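Local structure of nird-like protein (Hydrogenobacter thermophilus, 4CH7) at residues V25-Q28 with E33-K36; T40-V45 with F183-R188. The protein catalyses the decarboxylation of siroheme to 12,18-didecarboxysiroheme, a step in the biosynthesis of heme d1. All coordinates share one frame; numbering follows the deposited sequence.

Contact 1: residues V25-Q28 with E33-K36; sequences VLAQ and EEGK
The methyl group of Ala-27 rests against the backbone at the start of the next helix: its CB lies 3.7 Å from Glu-34 CA and 3.9 Å from Glu-34 N. A methyl separates the two backbones here, consistent with the 5.1 Å between the CA atoms of Ala-27 and Glu-34. Glu-34 adds its CB, 4.0 Å from Ala-27 CB. With CG anti to the backbone N (chi1 -176°) and the chain extended beyond, the rest of the side chain runs away from the methyl; it also touches Phe-23 and Ser-24 of helix 22-30. This is the turn joining helices 22-30 and 34-47, consistent with the helix-turn-helix of the first NirDL-like domain, and Leu-37, in contact with Leu-26 and Ala-27, extends the packing one turn further on. The outer side is polar and exposed. There Glu-33 is the N-cap of helix 34-47, its CB directed away from Ala-27, and its carboxylate turns back over the first turn. OE1 of Glu-33 accepts from Lys-36 N at 2.7 Å, a bond bent to 144° that arrives from above the carboxylate plane, 36° out of it. Glu-33 OE2 takes a weak second bond from Gly-35 N at 3.1 Å.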
loop_
_atom_site.group_PDB
_atom_site.type_symbol
_atom_site.label_atom_id
_atom_site.label_comp_id
_atom_site.label_asym_id
_atom_site.label_seq_id
_atom_site.Cartn_x
_atom_site.Cartn_y
_atom_site.Cartn_z
ATOM N N VAL A 25 8.866 -23.906 13.981
ATOM C CA VAL A 25 8.874 -23.035 15.152
ATOM C C VAL A 25 7.455 -22.640 15.571
ATOM O O VAL A 25 7.110 -22.716 16.749
ATOM C CB VAL A 25 9.709 -21.765 14.898
ATOM C CG1 VAL A 25 9.637 -20.825 16.090
ATOM C CG2 VAL A 25 11.151 -22.131 14.599
ATOM N N LEU A 26 6.642 -22.220 14.602
ATOM C CA LEU A 26 5.246 -21.874 14.862
ATOM C C LEU A 26 4.471 -23.079 15.389
ATOM O O LEU A 26 3.651 -22.949 16.296
ATOM C CB LEU A 26 4.569 -21.334 13.599
ATOM C CG LEU A 26 5.109 -20.049 12.970
ATOM C CD1 LEU A 26 4.136 -19.497 11.938
ATOM C CD2 LEU A 26 5.413 -19.009 14.026
ATOM N N ALA A 27 4.740 -24.248 14.816
ATOM C CA ALA A 27 4.095 -25.486 15.243
ATOM C C ALA A 27 4.384 -25.775 16.708
ATOM O O ALA A 27 3.479 -26.124 17.470
ATOM C CB ALA A 27 4.560 -26.644 14.386
ATOM N N GLN A 28 5.652 -25.650 17.087
ATOM C CA GLN A 28 6.064 -25.815 18.474
ATOM C C GLN A 28 5.336 -24.828 19.378
ATOM O O GLN A 28 4.807 -25.211 20.421
ATOM C CB GLN A 28 7.576 -25.626 18.610
ATOM C CG GLN A 28 8.404 -26.791 18.070
ATOM C CD GLN A 28 8.171 -28.075 18.840
ATOM O OE1 GLN A 28 7.987 -28.057 20.055
ATOM N NE2 GLN A 28 8.178 -29.200 18.136
ATOM N N GLU A 33 1.505 -30.621 15.509
ATOM C CA GLU A 33 2.460 -31.151 14.539
ATOM C C GLU A 33 2.533 -30.232 13.320
ATOM O O GLU A 33 1.524 -29.652 12.920
ATOM C CB GLU A 33 2.054 -32.571 14.142
ATOM C CG GLU A 33 3.043 -33.296 13.250
ATOM C CD GLU A 33 2.693 -33.177 11.785
ATOM O OE1 GLU A 33 1.537 -32.815 11.478
ATOM O OE2 GLU A 33 3.572 -33.447 10.943
ATOM N N GLU A 34 3.727 -30.088 12.746
ATOM C CA GLU A 34 3.963 -29.103 11.688
ATOM C C GLU A 34 3.123 -29.326 10.433
ATOM O O GLU A 34 2.558 -28.375 9.885
ATOM C CB GLU A 34 5.448 -29.044 11.318
ATOM C CG GLU A 34 5.776 -27.962 10.293
ATOM C CD GLU A 34 7.228 -27.971 9.868
ATOM O OE1 GLU A 34 7.994 -28.808 10.388
ATOM O OE2 GLU A 34 7.601 -27.141 9.013
ATOM N N GLY A 35 3.054 -30.573 9.976
ATOM C CA GLY A 35 2.258 -30.911 8.810
ATOM C C GLY A 35 0.809 -30.507 8.998
ATOM O O GLY A 35 0.171 -29.999 8.075
ATOM N N LYS A 36 0.297 -30.724 10.206
ATOM C CA LYS A 36 -1.060 -30.325 10.547
ATOM C C LYS A 36 -1.207 -28.804 10.542
ATOM O O LYS A 36 -2.211 -28.273 10.064
ATOM C CB LYS A 36 -1.465 -30.893 11.906
ATOM C CG LYS A 36 -2.861 -30.474 12.337
ATOM C CD LYS A 36 -3.336 -31.259 13.543
ATOM C CE LYS A 36 -4.750 -30.855 13.921
ATOM N NZ LYS A 36 -5.280 -31.647 15.063
#

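Contact 2: residues T40-V45 with F183-R188; sequences TIEKLV and FPLVER
Leu-185 of the loop 183-188 pushes its isobutyl group against helix 34-47, joining the two NirDL-like helix-turn-helix domains of the chain: the helix belongs to the first, the loop to the second, where it links helices 170-179 and 191-196. The apolar part of the contact is a meeting of branches. Both methyls of Leu-185 reach Ile-41, whose CG2 lies 3.7 Å from Leu-185 CD1 and 4.0 Å from Leu-185 CD2, and the two side chains approach at a slant. The torsions of Ile-41 explain the choice of branch: CG2 stands anti to the backbone N and faces the loop, while the CG1 arm (chi1 -47°) leads away from it. Ile-8 and Ile-12 also pack on Ile-41, and Ile-53 of strand 53-57 touches Leu-185, so the leucine bridges helix and strand.

The backbone of the loop turns sharply at the leucine. Leu-185 is the centre of an inverse gamma turn (phi/psi -90°/70°), closed by a weak bond from Val-186 N to Pro-184 O at 3.1 Å, and its CB points to the helix.

A second kind of side-chain contact involves the aliphatic part of a charged residue. Glu-42 and Leu-185 are aligned roughly antiparallel as they pass, and the methylene CG of Glu-42 lies 3.7 Å from Leu-185 CD1.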
loop_
_atom_site.group_PDB
_atom_site.type_symbol
_atom_site.label_atom_id
_atom_site.label_comp_id
_atom_site.label_asym_id
_atom_site.label_seq_id
_atom_site.Cartn_x
_atom_site.Cartn_y
_atom_site.Cartn_z
ATOM N N THR A 40 -3.574 -26.681 7.712
ATOM C CA THR A 40 -4.536 -25.748 8.287
ATOM C C THR A 40 -4.394 -24.340 7.686
ATOM O O THR A 40 -5.394 -23.740 7.291
ATOM C CB THR A 40 -4.451 -25.700 9.829
ATOM O OG1 THR A 40 -4.800 -26.983 10.369
ATOM C CG2 THR A 40 -5.410 -24.659 10.378
ATOM N N ILE A 41 -3.161 -23.832 7.605
ATOM C CA ILE A 41 -2.890 -22.519 7.005
ATOM C C ILE A 41 -3.533 -22.398 5.632
ATOM O O ILE A 41 -4.142 -21.376 5.306
ATOM C CB ILE A 41 -1.381 -22.254 6.794
ATOM C CG1 ILE A 41 -0.567 -22.600 8.038
ATOM C CG2 ILE A 41 -1.152 -20.796 6.389
ATOM C CD1 ILE A 41 -0.814 -21.685 9.192
ATOM N N GLU A 42 -3.369 -23.448 4.830
ATOM C CA GLU A 42 -3.922 -23.495 3.485
ATOM C C GLU A 42 -5.425 -23.250 3.519
ATOM O O GLU A 42 -5.940 -22.445 2.750
ATOM C CB GLU A 42 -3.631 -24.849 2.837
ATOM C CG GLU A 42 -2.162 -25.255 2.851
ATOM C CD GLU A 42 -1.918 -26.564 2.126
ATOM O OE1 GLU A 42 -2.890 -27.318 1.913
ATOM O OE2 GLU A 42 -0.753 -26.837 1.767
ATOM N N LYS A 43 -6.115 -23.949 4.418
ATOM C CA LYS A 43 -7.551 -23.775 4.607
ATOM C C LYS A 43 -7.906 -22.315 4.838
ATOM O O LYS A 43 -8.839 -21.793 4.231
ATOM C CB LYS A 43 -8.045 -24.603 5.794
ATOM C CG LYS A 43 -8.264 -26.078 5.504
ATOM C CD LYS A 43 -8.856 -26.770 6.723
ATOM C CE LYS A 43 -9.142 -28.237 6.454
ATOM N NZ LYS A 43 -9.575 -28.944 7.692
ATOM N N LEU A 44 -7.155 -21.657 5.715
ATOM C CA LEU A 44 -7.420 -20.260 6.036
ATOM C C LEU A 44 -7.229 -19.331 4.835
ATOM O O LEU A 44 -7.949 -18.344 4.706
ATOM C CB LEU A 44 -6.590 -19.798 7.242
ATOM C CG LEU A 44 -7.043 -20.328 8.608
ATOM C CD1 LEU A 44 -6.065 -21.347 9.157
ATOM C CD2 LEU A 44 -7.239 -19.193 9.599
ATOM N N VAL A 45 -6.280 -19.653 3.954
ATOM C CA VAL A 45 -6.088 -18.868 2.729
ATOM C C VAL A 45 -6.999 -19.350 1.597
ATOM O O VAL A 45 -7.463 -18.552 0.783
ATOM C CB VAL A 45 -4.603 -18.794 2.269
ATOM C CG1 VAL A 45 -3.704 -18.375 3.421
ATOM C CG2 VAL A 45 -4.135 -20.114 1.670
ATOM N N PHE A 183 4.268 -16.585 0.212
ATOM C CA PHE A 183 5.228 -17.356 0.989
ATOM C C PHE A 183 4.852 -18.827 0.912
ATOM O O PHE A 183 3.737 -19.202 1.281
ATOM C CB PHE A 183 5.230 -16.886 2.442
ATOM C CG PHE A 183 6.427 -17.338 3.230
ATOM C CD1 PHE A 183 7.706 -16.916 2.880
ATOM C CD2 PHE A 183 6.274 -18.160 4.339
ATOM C CE1 PHE A 183 8.813 -17.322 3.609
ATOM C CE2 PHE A 183 7.372 -18.570 5.075
ATOM C CZ PHE A 183 8.646 -18.146 4.709
ATOM N N PRO A 184 5.782 -19.663 0.421
ATOM C CA PRO A 184 5.519 -21.096 0.255
ATOM C C PRO A 184 5.101 -21.748 1.567
ATOM O O PRO A 184 5.758 -21.540 2.588
ATOM C CB PRO A 184 6.876 -21.650 -0.188
ATOM C CG PRO A 184 7.595 -20.482 -0.802
ATOM C CD PRO A 184 7.149 -19.295 0.005
ATOM N N LEU A 185 4.020 -22.521 1.541
ATOM C CA LEU A 185 3.581 -23.233 2.731
ATOM C C LEU A 185 4.237 -24.607 2.775
ATOM O O LEU A 185 3.578 -25.632 2.592
ATOM C CB LEU A 185 2.056 -23.338 2.775
ATOM C CG LEU A 185 1.326 -21.994 2.828
ATOM C CD1 LEU A 185 -0.155 -22.168 3.121
ATOM C CD2 LEU A 185 1.971 -21.083 3.852
ATOM N N VAL A 186 5.546 -24.608 3.011
ATOM C CA VAL A 186 6.337 -25.832 3.039
ATOM C C VAL A 186 7.287 -25.824 4.232
ATOM O O VAL A 186 7.407 -24.821 4.935
ATOM C CB VAL A 186 7.147 -26.007 1.738
ATOM C CG1 VAL A 186 6.226 -26.306 0.570
ATOM C CG2 VAL A 186 7.978 -24.767 1.456
ATOM N N GLU A 187 7.960 -26.949 4.447
ATOM C CA GLU A 187 8.886 -27.102 5.561
ATOM C C GLU A 187 10.100 -26.189 5.412
ATOM O O GLU A 187 10.620 -25.662 6.398
ATOM C CB GLU A 187 9.324 -28.563 5.664
ATOM C CG GLU A 187 10.459 -28.828 6.638
ATOM C CD GLU A 187 10.491 -30.268 7.101
ATOM O OE1 GLU A 187 9.416 -30.798 7.445
ATOM O OE2 GLU A 187 11.587 -30.866 7.128
ATOM N N ARG A 188 10.540 -25.996 4.174
ATOM C CA ARG A 188 11.711 -25.171 3.896
ATOM C C ARG A 188 11.370 -24.084 2.882
ATOM O O ARG A 188 11.767 -24.169 1.718
ATOM C CB ARG A 188 12.857 -26.041 3.377
ATOM C CG ARG A 188 13.299 -27.115 4.355
ATOM C CD ARG A 188 14.349 -26.592 5.322
ATOM N NE ARG A 188 15.622 -26.370 4.643
ATOM C CZ ARG A 188 16.539 -27.314 4.458
ATOM N NH1 ARG A 188 16.328 -28.544 4.904
ATOM N NH2 ARG A 188 17.670 -27.032 3.825
#

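From the N terminus, contact 1 comes first: segments 25-28 and 33-36 are five residues apart at their closest ends and close a short local loop between helices 22-30 and 34-47. The chain then enters contact 2 on the same helix at 40-45, and the loop 183-188 comes back against that helix after 137 intervening residues, closing a long loop that includes barrel strands. The contacts are therefore in series, neither nested nor crossed. Contact 1 ties neighbouring helices within one helix-turn-helix domain, whereas contact 2 ties that domain to the second. Their centres lie about 11 Å apart, and they touch where Glu-34 OE2 packs 3.7 Å from Glu-187 CA.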